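PDB 4US5: luciferase-like monooxygenase, which probably acts as a monooxygenase of the bacterial luciferase family, an oxidoreductase that uses molecular oxygen on paired donors. Local coordinates for residues 227-239 with 316-329. Numbering follows the deposited sequence.
Sequences VCCAETDAEAQRV and IHDQRDRLRSYRLL
The hydroxyl of Ser325 is held by two partners, a backbone N-H and a water: Cys229 N donates to Ser325 OG at 3.0 Å, and a water 2.7 Å from Ser325 OG also donates to Val227 O. A chi1 of -176° turns OG from the serine's own N to the N-H of Cys229; the short side chain suits the close approach, Cys229 CA lying 4.6 Å from Ser325 CA. A second water donates to both Cys229 O and Asp321 O. Beside this polar seam Leu329 and Val227 meet tip to tip, Leu329 CD1 3.8 Å from Val227 CG1, while the small, weakly polar thiol of Cys229 rests against Leu328 CB. Val239 puts CG1 3.7 Å from Ile316 CG2. Arg238 NH1 reaches Asp321 OD2 only weakly, at 3.5 Å, their planes 84° apart; Arg238 is held more firmly by Glu235 OE2, at NH1, and Asp262, at NE. Arg324 NH2 holds Asp321 OD1 at 2.7 Å, and in this network Arg238 and Arg324 probably offset the like charges of Glu235 and Asp321. Helix 319-329 crosses strand 227-229 at 93° and packs beside helix 233-239, within the helical layer around the parallel barrel of a TIM-barrel fold, as in bacterial luciferases.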
ATOM      1  N   VAL B 227       8.137  21.914 -14.190  1.00 16.63           N
ATOM      2  CA  VAL B 227       9.247  22.833 -14.232  1.00 17.55           C
ATOM      3  C   VAL B 227      10.493  22.091 -14.652  1.00 18.86           C
ATOM      4  O   VAL B 227      10.750  20.977 -14.189  1.00 16.88           O
ATOM      5  CB  VAL B 227       9.506  23.478 -12.865  1.00 17.80           C
ATOM      6  CG1 VAL B 227      10.657  24.473 -12.927  1.00 20.49           C
ATOM      7  CG2 VAL B 227       8.242  24.122 -12.330  1.00 19.98           C
ATOM      8  N   CYS B 228      11.256  22.718 -15.535  1.00 18.61           N
ATOM      9  CA  CYS B 228      12.551  22.220 -15.944  1.00 19.17           C
ATOM     10  C   CYS B 228      13.574  23.337 -15.751  1.00 17.76           C
ATOM     11  O   CYS B 228      13.656  24.281 -16.556  1.00 19.22           O
ATOM     12  CB  CYS B 228      12.467  21.786 -17.412  1.00 19.84           C
ATOM     13  SG  CYS B 228      13.976  21.066 -18.051  1.00 23.16           S
ATOM     14  N   CYS B 229      14.290  23.279 -14.626  1.00 18.60           N
ATOM     15  CA  CYS B 229      15.205  24.336 -14.211  1.00 19.28           C
ATOM     16  C   CYS B 229      16.668  23.844 -14.270  1.00 21.28           C
ATOM     17  O   CYS B 229      16.977  22.694 -13.914  1.00 22.06           O
ATOM     18  CB  CYS B 229      14.854  24.814 -12.817  1.00 19.94           C
ATOM     19  SG  CYS B 229      15.895  26.157 -12.211  1.00 21.35           S
ATOM     20  N   ALA B 230      17.557  24.688 -14.781  1.00 20.18           N
ATOM     21  CA  ALA B 230      18.997  24.394 -14.778  1.00 20.07           C
ATOM     22  C   ALA B 230      19.718  25.721 -14.598  1.00 21.78           C
ATOM     23  O   ALA B 230      19.078  26.757 -14.545  1.00 22.42           O
ATOM     24  CB  ALA B 230      19.426  23.748 -16.053  1.00 19.91           C
ATOM     25  N   GLU B 231      21.034  25.663 -14.428  1.00 22.86           N
ATOM     26  CA  GLU B 231      21.777  26.852 -14.010  1.00 27.78           C
ATOM     27  C   GLU B 231      21.631  27.988 -15.020  1.00 25.43           C
ATOM     28  O   GLU B 231      21.631  29.126 -14.636  1.00 26.18           O
ATOM     29  CB  GLU B 231      23.233  26.507 -13.755  1.00 31.45           C
ATOM     30  CG  GLU B 231      24.002  27.620 -13.050  1.00 40.81           C
ATOM     31  CD  GLU B 231      23.616  27.787 -11.566  1.00 50.08           C
ATOM     32  OE1 GLU B 231      24.043  26.918 -10.758  1.00 54.88           O
ATOM     33  OE2 GLU B 231      22.906  28.782 -11.199  1.00 56.42           O
ATOM     34  N   THR B 232      21.518  27.649 -16.296  1.00 24.69           N
ATOM     35  CA  THR B 232      21.415  28.665 -17.382  1.00 26.56           C
ATOM     36  C   THR B 232      20.247  28.293 -18.271  1.00 27.87           C
ATOM     37  O   THR B 232      19.841  27.126 -18.295  1.00 23.74           O
ATOM     38  CB  THR B 232      22.691  28.675 -18.268  1.00 25.44           C
ATOM     39  OG1 THR B 232      22.853  27.399 -18.882  1.00 25.04           O
ATOM     40  CG2 THR B 232      23.941  29.020 -17.459  1.00 28.70           C
ATOM     41  N   ASP B 233      19.707  29.269 -19.001  1.00 26.05           N
ATOM     42  CA  ASP B 233      18.632  29.031 -19.939  1.00 26.82           C
ATOM     43  C   ASP B 233      19.012  27.978 -20.975  1.00 26.63           C
ATOM     44  O   ASP B 233      18.191  27.152 -21.337  1.00 26.85           O
ATOM     45  CB  ASP B 233      18.188  30.345 -20.649  1.00 29.28           C
ATOM     46  CG  ASP B 233      17.394  31.340 -19.707  1.00 35.76           C
ATOM     47  OD1 ASP B 233      16.535  30.911 -18.878  1.00 29.78           O
ATOM     48  OD2 ASP B 233      17.612  32.584 -19.841  1.00 30.20           O
ATOM     49  N   ALA B 234      20.268  28.000 -21.442  1.00 26.42           N
ATOM     50  CA  ALA B 234      20.704  27.050 -22.457  1.00 25.73           C
ATOM     51  C   ALA B 234      20.686  25.616 -21.896  1.00 23.58           C
ATOM     52  O   ALA B 234      20.307  24.686 -22.589  1.00 29.61           O
ATOM     53  CB  ALA B 234      22.108  27.375 -22.954  1.00 26.92           C
ATOM     54  N   GLU B 235      21.193  25.437 -20.690  1.00 23.61           N
ATOM     55  CA  GLU B 235      21.207  24.100 -20.094  1.00 23.16           C
ATOM     56  C   GLU B 235      19.739  23.648 -19.825  1.00 21.09           C
ATOM     57  O   GLU B 235      19.390  22.499 -20.046  1.00 20.75           O
ATOM     58  CB  GLU B 235      22.035  24.059 -18.823  1.00 26.08           C
ATOM     59  CG  GLU B 235      22.155  22.650 -18.214  1.00 31.86           C
ATOM     60  CD  GLU B 235      22.721  21.573 -19.169  1.00 36.66           C
ATOM     61  OE1 GLU B 235      23.472  21.876 -20.127  1.00 38.41           O
ATOM     62  OE2 GLU B 235      22.460  20.387 -18.904  1.00 42.77           O
ATOM     63  N   ALA B 236      18.907  24.568 -19.371  1.00 21.43           N
ATOM     64  CA  ALA B 236      17.476  24.234 -19.150  1.00 21.08           C
ATOM     65  C   ALA B 236      16.851  23.764 -20.443  1.00 22.87           C
ATOM     66  O   ALA B 236      16.061  22.801 -20.442  1.00 19.16           O
ATOM     67  CB  ALA B 236      16.713  25.423 -18.607  1.00 22.67           C
ATOM     68  N   GLN B 237      17.155  24.442 -21.570  1.00 23.11           N
ATOM     69  CA  GLN B 237      16.544  24.045 -22.856  1.00 23.05           C
ATOM     70  C   GLN B 237      16.990  22.667 -23.280  1.00 21.68           C
ATOM     71  O   GLN B 237      16.210  21.899 -23.834  1.00 22.90           O
ATOM     72  CB  GLN B 237      16.871  25.050 -23.972  1.00 25.53           C
ATOM     73  CG  GLN B 237      16.083  26.354 -23.859  1.00 28.47           C
ATOM     74  CD  GLN B 237      14.588  26.144 -23.942  1.00 27.37           C
ATOM     75  OE1 GLN B 237      14.096  25.368 -24.770  1.00 34.55           O
ATOM     76  NE2 GLN B 237      13.866  26.814 -23.095  1.00 29.35           N
ATOM     77  N   ARG B 238      18.249  22.340 -23.017  1.00 22.62           N
ATOM     78  CA  ARG B 238      18.766  21.017 -23.314  1.00 23.42           C
ATOM     79  C   ARG B 238      17.985  19.937 -22.509  1.00 21.17           C
ATOM     80  O   ARG B 238      17.511  18.949 -23.078  1.00 24.86           O
ATOM     81  CB  ARG B 238      20.246  20.920 -22.984  1.00 25.37           C
ATOM     82  CG  ARG B 238      20.841  19.519 -23.100  1.00 28.16           C
ATOM     83  CD  ARG B 238      22.279  19.440 -22.588  1.00 30.50           C
ATOM     84  NE  ARG B 238      22.644  18.027 -22.387  1.00 33.99           N
ATOM     85  CZ  ARG B 238      22.423  17.310 -21.289  1.00 35.31           C
ATOM     86  NH1 ARG B 238      21.957  17.863 -20.179  1.00 35.38           N
ATOM     87  NH2 ARG B 238      22.755  16.027 -21.281  1.00 39.95           N
ATOM     88  N   VAL B 239      17.863  20.151 -21.211  1.00 22.19           N
ATOM     89  CA  VAL B 239      17.133  19.182 -20.332  1.00 20.12           C
ATOM     90  C   VAL B 239      15.633  19.069 -20.785  1.00 19.54           C
ATOM     91  O   VAL B 239      15.052  17.975 -20.805  1.00 18.58           O
ATOM     92  CB  VAL B 239      17.262  19.573 -18.836  1.00 21.66           C
ATOM     93  CG1 VAL B 239      16.472  18.603 -17.952  1.00 22.29           C
ATOM     94  CG2 VAL B 239      18.722  19.590 -18.417  1.00 21.66           C
ATOM     95  N   ILE B 316      12.078  14.613 -16.692  1.00 18.11           N
ATOM     96  CA  ILE B 316      13.491  14.791 -16.948  1.00 17.09           C
ATOM     97  C   ILE B 316      14.132  13.401 -17.047  1.00 18.09           C
ATOM     98  O   ILE B 316      13.884  12.525 -16.211  1.00 18.18           O
ATOM     99  CB  ILE B 316      14.145  15.638 -15.836  1.00 17.16           C
ATOM    100  CG1 ILE B 316      13.639  17.094 -15.919  1.00 16.48           C
ATOM    101  CG2 ILE B 316      15.645  15.602 -15.931  1.00 18.04           C
ATOM    102  CD1 ILE B 316      14.064  18.001 -14.773  1.00 17.18           C
ATOM    103  N   HIS B 317      14.943  13.203 -18.075  1.00 18.23           N
ATOM    104  CA  HIS B 317      15.484  11.878 -18.367  1.00 18.56           C
ATOM    105  C   HIS B 317      16.488  11.433 -17.294  1.00 18.15           C
ATOM    106  O   HIS B 317      16.463  10.287 -16.840  1.00 18.26           O
ATOM    107  CB  HIS B 317      16.165  11.865 -19.730  1.00 20.77           C
ATOM    108  CG  HIS B 317      16.867  10.583 -20.033  1.00 21.10           C
ATOM    109  ND1 HIS B 317      18.206  10.402 -19.794  1.00 23.39           N
ATOM    110  CD2 HIS B 317      16.403   9.396 -20.507  1.00 21.68           C
ATOM    111  CE1 HIS B 317      18.547   9.162 -20.106  1.00 23.33           C
ATOM    112  NE2 HIS B 317      17.473   8.535 -20.558  1.00 22.61           N
ATOM    113  N   ASP B 318      17.406  12.324 -16.931  1.00 18.26           N
ATOM    114  CA  ASP B 318      18.552  11.979 -16.106  1.00 19.45           C
ATOM    115  C   ASP B 318      18.366  12.430 -14.695  1.00 20.49           C
ATOM    116  O   ASP B 318      18.215  13.595 -14.441  1.00 18.13           O
ATOM    117  CB  ASP B 318      19.830  12.604 -16.735  1.00 21.98           C
ATOM    118  CG  ASP B 318      21.141  12.037 -16.148  1.00 24.12           C
ATOM    119  OD1 ASP B 318      21.308  11.869 -14.917  1.00 22.98           O
ATOM    120  OD2 ASP B 318      22.007  11.699 -16.980  1.00 27.55           O
ATOM    121  N   GLN B 319      18.421  11.479 -13.759  1.00 19.50           N
ATOM    122  CA  GLN B 319      18.283  11.772 -12.353  1.00 19.90           C
ATOM    123  C   GLN B 319      19.186  12.901 -11.867  1.00 18.16           C
ATOM    124  O   GLN B 319      18.786  13.674 -11.002  1.00 20.54           O
ATOM    125  CB  GLN B 319      18.497  10.497 -11.540  1.00 19.77           C
ATOM    126  CG  GLN B 319      18.416  10.651 -10.040  1.00 21.01           C
ATOM    127  CD  GLN B 319      17.010  10.800  -9.488  1.00 22.29           C
ATOM    128  OE1 GLN B 319      16.097  11.197 -10.184  1.00 21.09           O
ATOM    129  NE2 GLN B 319      16.872  10.567  -8.194  1.00 24.83           N
ATOM    130  N   ARG B 320      20.408  12.998 -12.395  1.00 20.23           N
ATOM    131  CA  ARG B 320      21.320  14.046 -11.937  1.00 18.74           C
ATOM    132  C   ARG B 320      20.806  15.433 -12.361  1.00 18.19           C
ATOM    133  O   ARG B 320      20.901  16.403 -11.599  1.00 19.56           O
ATOM    134  CB  ARG B 320      22.744  13.836 -12.502  1.00 19.50           C
ATOM    135  CG  ARG B 320      23.412  12.521 -12.081  1.00 20.86           C
ATOM    136  CD  ARG B 320      24.560  12.081 -12.977  1.00 21.51           C
ATOM    137  NE  ARG B 320      24.097  11.545 -14.252  1.00 22.57           N
ATOM    138  CZ  ARG B 320      24.876  11.002 -15.197  1.00 25.55           C
ATOM    139  NH1 ARG B 320      26.185  10.901 -15.011  1.00 26.16           N
ATOM    140  NH2 ARG B 320      24.342  10.565 -16.319  1.00 25.64           N
ATOM    141  N   ASP B 321      20.281  15.520 -13.564  1.00 18.82           N
ATOM    142  CA  ASP B 321      19.643  16.741 -14.038  1.00 18.68           C
ATOM    143  C   ASP B 321      18.381  17.050 -13.199  1.00 17.91           C
ATOM    144  O   ASP B 321      18.062  18.207 -12.917  1.00 19.44           O
ATOM    145  CB  ASP B 321      19.262  16.621 -15.517  1.00 19.52           C
ATOM    146  CG  ASP B 321      20.473  16.632 -16.442  1.00 20.43           C
ATOM    147  OD1 ASP B 321      21.563  17.068 -15.984  1.00 23.01           O
ATOM    148  OD2 ASP B 321      20.307  16.210 -17.598  1.00 20.55           O
ATOM    149  N   ARG B 322      17.636  16.016 -12.868  1.00 18.54           N
ATOM    150  CA  ARG B 322      16.404  16.196 -12.152  1.00 17.17           C
ATOM    151  C   ARG B 322      16.624  16.715 -10.740  1.00 16.74           C
ATOM    152  O   ARG B 322      15.978  17.654 -10.306  1.00 17.77           O
ATOM    153  CB  ARG B 322      15.646  14.886 -12.105  1.00 17.94           C
ATOM    154  CG  ARG B 322      14.236  15.046 -11.580  1.00 20.24           C
ATOM    155  CD  ARG B 322      13.604  13.703 -11.250  1.00 21.21           C
ATOM    156  NE  ARG B 322      12.162  13.844 -11.211  1.00 24.64           N
ATOM    157  CZ  ARG B 322      11.331  12.887 -10.785  1.00 26.98           C
ATOM    158  NH1 ARG B 322      11.795  11.730 -10.357  1.00 24.46           N
ATOM    159  NH2 ARG B 322      10.029  13.106 -10.818  1.00 32.45           N
ATOM    160  N   LEU B 323      17.522  16.069  -9.992  1.00 17.29           N
ATOM    161  CA  LEU B 323      17.842  16.517  -8.663  1.00 18.23           C
ATOM    162  C   LEU B 323      18.346  17.967  -8.661  1.00 17.24           C
ATOM    163  O   LEU B 323      17.925  18.775  -7.827  1.00 18.12           O
ATOM    164  CB  LEU B 323      18.878  15.587  -8.003  1.00 18.87           C
ATOM    165  CG  LEU B 323      18.395  14.173  -7.745  1.00 20.22           C
ATOM    166  CD1 LEU B 323      19.499  13.308  -7.208  1.00 23.76           C
ATOM    167  CD2 LEU B 323      17.198  14.133  -6.810  1.00 23.82           C
ATOM    168  N   ARG B 324      19.153  18.300  -9.658  1.00 18.93           N
ATOM    169  CA  ARG B 324      19.633  19.678  -9.833  1.00 21.12           C
ATOM    170  C   ARG B 324      18.480  20.668  -9.952  1.00 18.28           C
ATOM    171  O   ARG B 324      18.506  21.742  -9.332  1.00 19.07           O
ATOM    172  CB  ARG B 324      20.596  19.847 -11.050  1.00 23.05           C
ATOM    173  CG  ARG B 324      22.073  19.670 -10.686  1.00 30.44           C
ATOM    174  CD  ARG B 324      23.058  20.007 -11.790  1.00 31.30           C
ATOM    175  NE  ARG B 324      22.957  19.091 -12.908  1.00 32.18           N
ATOM    176  CZ  ARG B 324      23.643  17.949 -13.016  1.00 33.31           C
ATOM    177  NH1 ARG B 324      24.526  17.593 -12.085  1.00 30.42           N
ATOM    178  NH2 ARG B 324      23.479  17.187 -14.084  1.00 32.57           N
ATOM    179  N   SER B 325      17.507  20.324 -10.783  1.00 19.23           N
ATOM    180  CA  SER B 325      16.339  21.184 -10.992  1.00 18.90           C
ATOM    181  C   SER B 325      15.650  21.496  -9.680  1.00 18.46           C
ATOM    182  O   SER B 325      15.412  22.666  -9.349  1.00 16.04           O
ATOM    183  CB  SER B 325      15.381  20.558 -12.037  1.00 18.65           C
ATOM    184  OG  SER B 325      14.278  21.430 -12.316  1.00 21.13           O
ATOM    185  N   TYR B 326      15.404  20.466  -8.849  1.00 17.25           N
ATOM    186  CA  TYR B 326      14.755  20.677  -7.601  1.00 16.72           C
ATOM    187  C   TYR B 326      15.609  21.428  -6.573  1.00 17.15           C
ATOM    188  O   TYR B 326      15.077  22.161  -5.754  1.00 18.15           O
ATOM    189  CB  TYR B 326      14.213  19.325  -7.019  1.00 17.35           C
ATOM    190  CG  TYR B 326      12.985  18.831  -7.727  1.00 15.59           C
ATOM    191  CD1 TYR B 326      13.080  18.019  -8.835  1.00 15.75           C
ATOM    192  CD2 TYR B 326      11.700  19.160  -7.274  1.00 16.90           C
ATOM    193  CE1 TYR B 326      11.944  17.556  -9.507  1.00 16.17           C
ATOM    194  CE2 TYR B 326      10.564  18.702  -7.951  1.00 15.75           C
ATOM    195  CZ  TYR B 326      10.699  17.908  -9.063  1.00 17.27           C
ATOM    196  OH  TYR B 326       9.548  17.398  -9.704  1.00 16.72           O
ATOM    197  N   ARG B 327      16.928  21.187  -6.585  1.00 17.83           N
ATOM    198  CA  ARG B 327      17.865  21.922  -5.733  0.50 18.60           C
ATOM    199  C   ARG B 327      17.876  23.409  -6.079  1.00 18.58           C
ATOM    200  O   ARG B 327      17.782  24.251  -5.214  1.00 20.47           O
ATOM    201  CB  ARG B 327      19.282  21.396  -5.928  0.50 18.76           C
ATOM    202  CG  ARG B 327      19.592  20.186  -5.130  0.50 19.88           C
ATOM    203  CD  ARG B 327      21.103  20.127  -4.856  0.50 21.76           C
ATOM    204  NE  ARG B 327      21.500  18.795  -4.497  0.50 22.28           N
ATOM    205  CZ  ARG B 327      21.561  18.362  -3.243  0.50 24.37           C
ATOM    206  NH1 ARG B 327      21.260  19.180  -2.238  0.50 22.47           N
ATOM    207  NH2 ARG B 327      21.925  17.101  -2.992  0.50 22.71           N
ATOM    208  N   LEU B 328      17.957  23.700  -7.353  1.00 19.16           N
ATOM    209  CA  LEU B 328      17.993  25.107  -7.823  1.00 20.03           C
ATOM    210  C   LEU B 328      16.701  25.828  -7.508  1.00 19.46           C
ATOM    211  O   LEU B 328      16.708  26.995  -7.080  1.00 19.53           O
ATOM    212  CB  LEU B 328      18.272  25.166  -9.318  1.00 21.50           C
ATOM    213  CG  LEU B 328      19.641  24.744  -9.786  1.00 23.97           C
ATOM    214  CD1 LEU B 328      19.645  24.611 -11.294  1.00 24.30           C
ATOM    215  CD2 LEU B 328      20.737  25.718  -9.305  1.00 27.37           C
ATOM    216  N   LEU B 329      15.568  25.119  -7.614  1.00 18.93           N
ATOM    217  CA  LEU B 329      14.288  25.708  -7.251  1.00 18.86           C
ATOM    218  C   LEU B 329      14.166  26.039  -5.752  1.00 20.27           C
ATOM    219  O   LEU B 329      13.636  27.084  -5.380  1.00 18.96           O
ATOM    220  CB  LEU B 329      13.111  24.789  -7.662  1.00 20.06           C
ATOM    221  CG  LEU B 329      12.754  24.731  -9.123  1.00 23.32           C
ATOM    222  CD1 LEU B 329      11.779  23.566  -9.390  1.00 23.36           C
ATOM    223  CD2 LEU B 329      12.146  26.062  -9.537  1.00 21.48           C
TER
HETATM  224  O   HOH W   1      11.864  20.408 -11.600  1.00 19.65           O
HETATM  225  O   HOH W   2      18.572  20.480 -14.509  1.00 20.13           O
HETATM  226  O   HOH W   3      15.908  15.530 -19.833  1.00 18.57           O